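Local coordinates for protein apoptosis regulator Bcl-2 homolog (Canarypox virus, PDB 5WOS) that inhibits apoptosis of the host cell, interacting with the proapoptotic factors BAK1 and BAX and with BH3-containing proteins such as BIM, BID and PUMA, at residues 15-27 / 121-134. Numbering follows the deposited sequence. Where two conformers were deposited one is given.
Sequences IYYTILNIIQNYF and MPDIITESLLSRCR
Gln24 and Pro122 bring the two helices closest: their CA atoms lie 5.3 Å apart, and the gap widens to 7.7 Å between Ile15 CA and Arg134 CA. The segments 15-27 and 121-134 run roughly antiparallel, at 140°, with axes 9.0 Å apart at closest approach.

Three side chains act as knobs in holes. Pro122 sits among Leu20, Ile23, Gln24 and Phe27, its CB against Leu20 CD1. Thr126 enters between Tyr16, Ile19, Leu20 and Ile23; its CG2 lies over one face of the Tyr16 ring, offset toward the rim, a CH-pi contact 4.2 Å from the centroid. In return Tyr16, with CG anti to the backbone N (chi1 177°), reaches across into the pocket of Asp123, Thr126, Glu127 and Leu130. There Tyr16 OH donates to Asp123 OD1 in a hydrogen bond whose modelled length, 2.3 Å, is doubtfully short, with ring and carboxylate nearly coplanar (10°). Leu130 divides its methyls, CD1 against Tyr16 CD1 and CD2 against Ile15 CG2 and Ile19 CD1. Toward the other end, Ile125 CD1 touches Phe27 CZ at 3.5 Å and also meets Ile23 CG2, while Phe27 and Met121 both continue onto Thr106 of helix 92-112.

Thr126 OG1, facing the apolar Ile23 CD1 at 3.4 Å, is satisfied within its own helix by Pro122 O, which also accepts from Thr126 N on its opposite face. The first and last helices of the modelled Bcl-2 bundle are thus joined mainly by aliphatic and aromatic interdigitation, with a single cross-helix hydrogen bond, which probably helps to hold phenol and carboxylate near one plane.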
ATOM      1  N   ILE A  15      -5.684   3.181 -15.532  1.00 51.52           N
ATOM      2  CA  ILE A  15      -4.566   3.076 -14.603  1.00 49.52           C
ATOM      3  C   ILE A  15      -5.072   3.101 -13.166  1.00 45.45           C
ATOM      4  O   ILE A  15      -4.695   2.256 -12.347  1.00 42.59           O
ATOM      5  CB  ILE A  15      -3.541   4.194 -14.868  1.00 54.43           C
ATOM      6  CG1 ILE A  15      -2.949   4.020 -16.273  1.00 64.41           C
ATOM      7  CG2 ILE A  15      -2.449   4.202 -13.776  1.00 55.10           C
ATOM      8  CD1 ILE A  15      -1.650   4.765 -16.527  1.00 58.58           C
ATOM      9  N   TYR A  16      -5.943   4.060 -12.843  1.00 42.98           N
ATOM     10  CA  TYR A  16      -6.482   4.133 -11.489  1.00 40.12           C
ATOM     11  C   TYR A  16      -7.075   2.799 -11.058  1.00 43.65           C
ATOM     12  O   TYR A  16      -6.851   2.343  -9.929  1.00 42.49           O
ATOM     13  CB  TYR A  16      -7.536   5.241 -11.391  1.00 46.89           C
ATOM     14  CG  TYR A  16      -8.190   5.328 -10.032  1.00 43.14           C
ATOM     15  CD1 TYR A  16      -7.684   6.164  -9.046  1.00 44.41           C
ATOM     16  CD2 TYR A  16      -9.311   4.566  -9.731  1.00 44.44           C
ATOM     17  CE1 TYR A  16      -8.278   6.243  -7.799  1.00 40.45           C
ATOM     18  CE2 TYR A  16      -9.911   4.634  -8.488  1.00 42.41           C
ATOM     19  CZ  TYR A  16      -9.391   5.474  -7.524  1.00 42.76           C
ATOM     20  OH  TYR A  16      -9.986   5.549  -6.283  1.00 49.14           O
ATOM     21  N   TYR A  17      -7.824   2.149 -11.953  1.00 47.06           N
ATOM     22  CA  TYR A  17      -8.515   0.917 -11.592  1.00 45.38           C
ATOM     23  C   TYR A  17      -7.616  -0.302 -11.748  1.00 37.74           C
ATOM     24  O   TYR A  17      -7.816  -1.305 -11.058  1.00 36.34           O
ATOM     25  CB  TYR A  17      -9.795   0.791 -12.424  1.00 47.85           C
ATOM     26  CG  TYR A  17     -10.878   1.741 -11.939  1.00 40.12           C
ATOM     27  CD1 TYR A  17     -11.474   1.556 -10.703  1.00 43.25           C
ATOM     28  CD2 TYR A  17     -11.281   2.833 -12.701  1.00 40.04           C
ATOM     29  CE1 TYR A  17     -12.447   2.415 -10.233  1.00 44.81           C
ATOM     30  CE2 TYR A  17     -12.262   3.707 -12.240  1.00 43.34           C
ATOM     31  CZ  TYR A  17     -12.840   3.491 -11.003  1.00 51.19           C
ATOM     32  OH  TYR A  17     -13.815   4.346 -10.532  1.00 43.14           O
ATOM     33  N   THR A  18      -6.608  -0.230 -12.621  1.00 40.28           N
ATOM     34  CA  THR A  18      -5.618  -1.303 -12.689  1.00 39.92           C
ATOM     35  C   THR A  18      -4.922  -1.477 -11.343  1.00 35.21           C
ATOM     36  O   THR A  18      -4.702  -2.604 -10.888  1.00 34.93           O
ATOM     37  CB  THR A  18      -4.592  -1.019 -13.794  1.00 44.60           C
ATOM     38  OG1 THR A  18      -5.260  -0.888 -15.058  1.00 47.64           O
ATOM     39  CG2 THR A  18      -3.578  -2.160 -13.900  1.00 36.32           C
ATOM     40  N   ILE A  19      -4.567  -0.371 -10.689  1.00 36.29           N
ATOM     41  CA  ILE A  19      -3.938  -0.450  -9.375  1.00 37.75           C
ATOM     42  C   ILE A  19      -4.971  -0.779  -8.303  1.00 36.90           C
ATOM     43  O   ILE A  19      -4.741  -1.634  -7.443  1.00 36.48           O
ATOM     44  CB  ILE A  19      -3.193   0.864  -9.067  1.00 42.78           C
ATOM     45  CG1 ILE A  19      -1.875   0.913  -9.844  1.00 42.50           C
ATOM     46  CG2 ILE A  19      -2.942   1.031  -7.562  1.00 39.25           C
ATOM     47  CD1 ILE A  19      -1.842   1.977 -10.884  1.00 39.10           C
ATOM     48  N   LEU A  20      -6.126  -0.111  -8.342  1.00 40.04           N
ATOM     49  CA  LEU A  20      -7.131  -0.290  -7.297  1.00 33.12           C
ATOM     50  C   LEU A  20      -7.583  -1.741  -7.197  1.00 34.38           C
ATOM     51  O   LEU A  20      -7.773  -2.261  -6.093  1.00 36.77           O
ATOM     52  CB  LEU A  20      -8.323   0.630  -7.565  1.00 31.85           C
ATOM     53  CG  LEU A  20      -9.521   0.519  -6.617  1.00 34.67           C
ATOM     54  CD1 LEU A  20      -9.199   1.078  -5.237  1.00 36.54           C
ATOM     55  CD2 LEU A  20     -10.714   1.233  -7.215  1.00 41.92           C
ATOM     56  N   ASN A  21      -7.772  -2.412  -8.335  1.00 39.63           N
ATOM     57  CA  ASN A  21      -8.245  -3.795  -8.304  1.00 42.40           C
ATOM     58  C   ASN A  21      -7.352  -4.670  -7.430  1.00 38.40           C
ATOM     59  O   ASN A  21      -7.846  -5.519  -6.679  1.00 40.31           O
ATOM     60  CB  ASN A  21      -8.319  -4.363  -9.721  1.00 33.60           C
ATOM     61  CG  ASN A  21      -8.747  -5.815  -9.741  1.00 46.40           C
ATOM     62  OD1 ASN A  21      -7.934  -6.716  -9.961  1.00 39.26           O
ATOM     63  ND2 ASN A  21     -10.030  -6.053  -9.496  1.00 44.03           N
ATOM     64  N   ILE A  22      -6.036  -4.476  -7.509  1.00 34.85           N
ATOM     65  CA  ILE A  22      -5.111  -5.300  -6.736  1.00 36.18           C
ATOM     66  C   ILE A  22      -5.092  -4.875  -5.273  1.00 38.93           C
ATOM     67  O   ILE A  22      -5.120  -5.719  -4.369  1.00 38.90           O
ATOM     68  CB  ILE A  22      -3.713  -5.235  -7.373  1.00 37.61           C
ATOM     69  CG1 ILE A  22      -3.643  -6.212  -8.546  1.00 35.78           C
ATOM     70  CG2 ILE A  22      -2.617  -5.546  -6.357  1.00 32.42           C
ATOM     71  CD1 ILE A  22      -2.597  -5.850  -9.542  1.00 45.17           C
ATOM     72  N   ILE A  23      -5.032  -3.568  -5.012  1.00 36.33           N
ATOM     73  CA  ILE A  23      -5.025  -3.092  -3.633  1.00 34.12           C
ATOM     74  C   ILE A  23      -6.328  -3.463  -2.939  1.00 33.72           C
ATOM     75  O   ILE A  23      -6.331  -3.912  -1.787  1.00 31.78           O
ATOM     76  CB  ILE A  23      -4.781  -1.572  -3.596  1.00 36.06           C
ATOM     77  CG1 ILE A  23      -3.439  -1.230  -4.248  1.00 33.34           C
ATOM     78  CG2 ILE A  23      -4.826  -1.067  -2.157  1.00 35.90           C
ATOM     79  CD1 ILE A  23      -3.172   0.251  -4.355  1.00 40.06           C
ATOM     80  N   GLN A  24      -7.458  -3.260  -3.617  1.00 34.71           N
ATOM     81  CA  GLN A  24      -8.746  -3.566  -3.007  1.00 38.54           C
ATOM     82  C   GLN A  24      -8.822  -5.030  -2.587  1.00 35.72           C
ATOM     83  O   GLN A  24      -9.286  -5.347  -1.487  1.00 37.24           O
ATOM     84  CB  GLN A  24      -9.870  -3.219  -3.980  1.00 39.12           C
ATOM     85  CG  GLN A  24     -11.198  -2.921  -3.315  1.00 52.72           C
ATOM     86  CD  GLN A  24     -12.077  -2.031  -4.169  1.00 57.02           C
ATOM     87  OE1 GLN A  24     -11.996  -2.051  -5.398  1.00 56.03           O
ATOM     88  NE2 GLN A  24     -12.916  -1.233  -3.518  1.00 68.26           N
ATOM     89  N   ASN A  25      -8.348  -5.936  -3.439  1.00 38.95           N
ATOM     90  CA  ASN A  25      -8.452  -7.354  -3.123  1.00 39.74           C
ATOM     91  C   ASN A  25      -7.426  -7.794  -2.087  1.00 37.69           C
ATOM     92  O   ASN A  25      -7.715  -8.693  -1.288  1.00 35.29           O
ATOM     93  CB  ASN A  25      -8.317  -8.184  -4.402  1.00 36.43           C
ATOM     94  CG  ASN A  25      -9.636  -8.323  -5.144  1.00 39.00           C
ATOM     95  OD1 ASN A  25     -10.462  -9.168  -4.804  1.00 47.45           O
ATOM     96  ND2 ASN A  25      -9.840  -7.493  -6.160  1.00 43.49           N
ATOM     97  N   TYR A  26      -6.237  -7.188  -2.065  1.00 37.06           N
ATOM     98  CA  TYR A  26      -5.280  -7.544  -1.025  1.00 33.94           C
ATOM     99  C   TYR A  26      -5.775  -7.097   0.346  1.00 33.38           C
ATOM    100  O   TYR A  26      -5.658  -7.840   1.328  1.00 36.37           O
ATOM    101  CB  TYR A  26      -3.908  -6.946  -1.320  1.00 36.57           C
ATOM    102  CG  TYR A  26      -2.886  -7.306  -0.265  1.00 32.13           C
ATOM    103  CD1 TYR A  26      -2.373  -6.344   0.592  1.00 29.92           C
ATOM    104  CD2 TYR A  26      -2.459  -8.615  -0.109  1.00 32.45           C
ATOM    105  CE1 TYR A  26      -1.454  -6.675   1.563  1.00 32.47           C
ATOM    106  CE2 TYR A  26      -1.539  -8.954   0.854  1.00 34.78           C
ATOM    107  CZ  TYR A  26      -1.041  -7.981   1.691  1.00 35.63           C
ATOM    108  OH  TYR A  26      -0.122  -8.318   2.658  1.00 38.19           O
ATOM    109  N   PHE A  27      -6.329  -5.888   0.438  1.00 34.05           N
ATOM    110  CA  PHE A  27      -6.904  -5.447   1.703  1.00 36.38           C
ATOM    111  C   PHE A  27      -8.006  -6.399   2.146  1.00 39.61           C
ATOM    112  O   PHE A  27      -8.029  -6.851   3.296  1.00 39.72           O
ATOM    113  CB  PHE A  27      -7.440  -4.017   1.575  1.00 34.14           C
ATOM    114  CG  PHE A  27      -6.369  -2.960   1.495  1.00 33.06           C
ATOM    115  CD1 PHE A  27      -5.033  -3.297   1.335  1.00 37.30           C
ATOM    116  CD2 PHE A  27      -6.703  -1.620   1.591  1.00 37.34           C
ATOM    117  CE1 PHE A  27      -4.058  -2.317   1.265  1.00 40.15           C
ATOM    118  CE2 PHE A  27      -5.735  -0.642   1.524  1.00 35.58           C
ATOM    119  CZ  PHE A  27      -4.412  -0.991   1.361  1.00 37.99           C
ATOM    120  N   MET A 121     -10.085   2.920   2.433  1.00 56.66           N
ATOM    121  CA  MET A 121      -8.628   2.840   2.392  1.00 50.91           C
ATOM    122  C   MET A 121      -8.073   2.506   1.015  1.00 46.70           C
ATOM    123  O   MET A 121      -7.086   3.142   0.608  1.00 48.67           O
ATOM    124  CB  MET A 121      -8.139   1.809   3.418  1.00 43.87           C
ATOM    125  CG  MET A 121      -8.161   2.297   4.861  1.00 56.81           C
ATOM    126  SD  MET A 121      -7.173   3.783   5.151  1.00 57.70           S
ATOM    127  CE  MET A 121      -5.526   3.186   4.766  1.00 43.73           C
ATOM    128  N   PRO A 122      -8.622   1.548   0.263  1.00 42.53           N
ATOM    129  CA  PRO A 122      -8.065   1.283  -1.076  1.00 43.55           C
ATOM    130  C   PRO A 122      -8.052   2.513  -1.966  1.00 41.63           C
ATOM    131  O   PRO A 122      -7.029   2.818  -2.593  1.00 41.33           O
ATOM    132  CB  PRO A 122      -8.983   0.182  -1.618  1.00 40.34           C
ATOM    133  CG  PRO A 122      -9.548  -0.479  -0.401  1.00 41.18           C
ATOM    134  CD  PRO A 122      -9.707   0.612   0.608  1.00 46.12           C
ATOM    135  N   ASP A 123      -9.170   3.237  -2.034  1.00 46.57           N
ATOM    136  CA  ASP A 123      -9.222   4.437  -2.859  1.00 42.69           C
ATOM    137  C   ASP A 123      -8.300   5.521  -2.317  1.00 44.70           C
ATOM    138  O   ASP A 123      -7.683   6.261  -3.092  1.00 45.11           O
ATOM    139  CB  ASP A 123     -10.659   4.945  -2.941  1.00 43.75           C
ATOM    140  CG  ASP A 123     -11.533   4.086  -3.834  1.00 46.59           C
ATOM    141  OD1 ASP A 123     -11.280   4.038  -5.057  1.00 57.66           O
ATOM    142  OD2 ASP A 123     -12.469   3.451  -3.308  1.00 66.31           O
ATOM    143  N   ILE A 124      -8.178   5.619  -0.991  1.00 44.30           N
ATOM    144  CA  ILE A 124      -7.397   6.699  -0.392  1.00 46.96           C
ATOM    145  C   ILE A 124      -5.921   6.565  -0.748  1.00 55.21           C
ATOM    146  O   ILE A 124      -5.262   7.558  -1.087  1.00 43.91           O
ATOM    147  CB  ILE A 124      -7.610   6.735   1.133  1.00 50.55           C
ATOM    148  CG1 ILE A 124      -9.053   7.138   1.452  1.00 52.47           C
ATOM    149  CG2 ILE A 124      -6.633   7.714   1.794  1.00 51.22           C
ATOM    150  CD1 ILE A 124      -9.415   7.056   2.923  1.00 65.92           C
ATOM    151  N   ILE A 125      -5.366   5.354  -0.667  1.00 51.17           N
ATOM    152  CA  ILE A 125      -3.952   5.206  -0.995  1.00 45.01           C
ATOM    153  C   ILE A 125      -3.754   5.191  -2.505  1.00 45.04           C
ATOM    154  O   ILE A 125      -2.804   5.790  -3.018  1.00 46.01           O
ATOM    155  CB  ILE A 125      -3.338   3.964  -0.316  1.00 37.77           C
ATOM    156  CG1 ILE A 125      -3.754   2.657  -0.994  1.00 47.53           C
ATOM    157  CG2 ILE A 125      -3.706   3.922   1.165  1.00 43.21           C
ATOM    158  CD1 ILE A 125      -2.897   1.493  -0.555  1.00 55.23           C
ATOM    159  N   THR A 126      -4.659   4.545  -3.245  1.00 40.20           N
ATOM    160  CA  THR A 126      -4.578   4.591  -4.702  1.00 39.02           C
ATOM    161  C   THR A 126      -4.631   6.030  -5.200  1.00 43.33           C
ATOM    162  O   THR A 126      -3.903   6.403  -6.129  1.00 39.67           O
ATOM    163  CB  THR A 126      -5.709   3.771  -5.325  1.00 37.97           C
ATOM    164  OG1 THR A 126      -5.754   2.471  -4.727  1.00 40.44           O
ATOM    165  CG2 THR A 126      -5.495   3.616  -6.825  1.00 36.71           C
ATOM    166  N   GLU A 127      -5.488   6.852  -4.592  1.00 40.24           N
ATOM    167  CA  GLU A 127      -5.517   8.275  -4.918  1.00 42.10           C
ATOM    168  C   GLU A 127      -4.191   8.942  -4.576  1.00 43.41           C
ATOM    169  O   GLU A 127      -3.588   9.619  -5.418  1.00 42.98           O
ATOM    170  CB  GLU A 127      -6.664   8.963  -4.176  1.00 42.76           C
ATOM    171  CG  GLU A 127      -7.947   9.079  -4.977  1.00 51.26           C
ATOM    172  CD  GLU A 127      -9.024   9.852  -4.238  1.00 75.69           C
ATOM    173  OE1 GLU A 127     -10.097   9.267  -3.971  1.00 71.78           O
ATOM    174  OE2 GLU A 127      -8.796  11.039  -3.914  1.00 69.49           O
ATOM    175  N   SER A 128      -3.729   8.776  -3.332  1.00 42.60           N
ATOM    176  CA  SER A 128      -2.451   9.357  -2.933  1.00 36.78           C
ATOM    177  C   SER A 128      -1.315   8.828  -3.797  1.00 40.42           C
ATOM    178  O   SER A 128      -0.407   9.579  -4.170  1.00 41.77           O
ATOM    179  CB  SER A 128      -2.178   9.061  -1.459  1.00 35.76           C
ATOM    180  OG  SER A 128      -3.276   9.431  -0.646  1.00 38.56           O
ATOM    181  N   LEU A 129      -1.348   7.536  -4.124  1.00 38.61           N
ATOM    182  CA  LEU A 129      -0.284   6.948  -4.932  1.00 37.00           C
ATOM    183  C   LEU A 129      -0.262   7.558  -6.328  1.00 42.03           C
ATOM    184  O   LEU A 129       0.797   7.939  -6.837  1.00 52.79           O
ATOM    185  CB  LEU A 129      -0.471   5.429  -5.006  1.00 38.74           C
ATOM    186  CG  LEU A 129       0.719   4.492  -4.802  1.00 47.16           C
ATOM    187  CD1 LEU A 129       1.535   4.841  -3.570  1.00 41.74           C
ATOM    188  CD2 LEU A 129       0.191   3.072  -4.680  1.00 54.54           C
ATOM    189  N   LEU A 130      -1.429   7.669  -6.961  1.00 42.94           N
ATOM    190  CA  LEU A 130      -1.492   8.190  -8.322  1.00 49.55           C
ATOM    191  C   LEU A 130      -1.309   9.699  -8.374  1.00 47.48           C
ATOM    192  O   LEU A 130      -0.834  10.226  -9.387  1.00 57.52           O
ATOM    193  CB  LEU A 130      -2.823   7.807  -8.965  1.00 48.37           C
ATOM    194  CG  LEU A 130      -2.983   6.307  -9.156  1.00 44.58           C
ATOM    195  CD1 LEU A 130      -4.422   5.967  -9.359  1.00 49.81           C
ATOM    196  CD2 LEU A 130      -2.153   5.844 -10.329  1.00 47.81           C
ATOM    197  N   SER A 131      -1.683  10.408  -7.311  1.00 45.78           N
ATOM    198  CA  SER A 131      -1.469  11.847  -7.270  1.00 54.55           C
ATOM    199  C   SER A 131      -0.011  12.229  -7.487  1.00 53.78           C
ATOM    200  O   SER A 131       0.269  13.406  -7.737  1.00 61.67           O
ATOM    201  CB  SER A 131      -1.954  12.410  -5.933  1.00 45.32           C
ATOM    202  OG  SER A 131      -1.524  13.748  -5.759  1.00 67.62           O
ATOM    203  N   ARG A 132       0.919  11.274  -7.399  1.00 58.32           N
ATOM    204  CA  ARG A 132       2.341  11.566  -7.542  1.00 58.54           C
ATOM    205  C   ARG A 132       3.097  10.620  -8.465  1.00 48.96           C
ATOM    206  O   ARG A 132       4.203  10.975  -8.889  1.00 49.78           O
ATOM    207  CB  ARG A 132       3.027  11.539  -6.169  1.00 61.33           C
ATOM    208  CG  ARG A 132       2.373  12.433  -5.126  1.00 73.62           C
ATOM    209  CD  ARG A 132       3.279  13.575  -4.713  1.00 60.84           C
ATOM    210  NE  ARG A 132       3.637  14.444  -5.835  1.00 71.65           N
ATOM    211  CZ  ARG A 132       2.953  15.525  -6.203  1.00 77.07           C
ATOM    212  NH1 ARG A 132       1.860  15.892  -5.543  1.00 63.70           N
ATOM    213  NH2 ARG A 132       3.367  16.248  -7.235  1.00 66.26           N
ATOM    214  N   CYS A 133       2.550   9.449  -8.801  1.00 49.45           N
ATOM    215  CA  CYS A 133       3.304   8.403  -9.488  1.00 51.78           C
ATOM    216  C   CYS A 133       2.660   7.939 -10.789  1.00 46.54           C
ATOM    217  O   CYS A 133       3.126   6.954 -11.375  1.00 42.76           O
ATOM    218  CB  CYS A 133       3.474   7.187  -8.572  1.00 48.46           C
ATOM    219  SG  CYS A 133       4.042   7.559  -6.911  1.00 59.25           S
ATOM    220  N   ARG A 134       1.614   8.617 -11.263  0.50 45.68           N
ATOM    221  CA  ARG A 134       0.887   8.134 -12.432  0.50 46.46           C
ATOM    222  C   ARG A 134       1.820   7.954 -13.625  0.50 44.85           C
ATOM    223  O   ARG A 134       1.925   6.858 -14.190  0.50 45.55           O
ATOM    224  CB  ARG A 134      -0.251   9.092 -12.782  0.50 50.28           C
ATOM    225  CG  ARG A 134      -1.196   8.536 -13.839  0.50 48.63           C
ATOM    226  CD  ARG A 134      -2.022   9.616 -14.501  0.50 49.65           C
ATOM    227  NE  ARG A 134      -2.477   9.190 -15.821  0.50 53.67           N
ATOM    228  CZ  ARG A 134      -1.711   9.170 -16.909  0.50 48.94           C
ATOM    229  NH1 ARG A 134      -0.442   9.551 -16.843  0.50 46.32           N
ATOM    230  NH2 ARG A 134      -2.212   8.764 -18.066  0.50 52.45           N
TER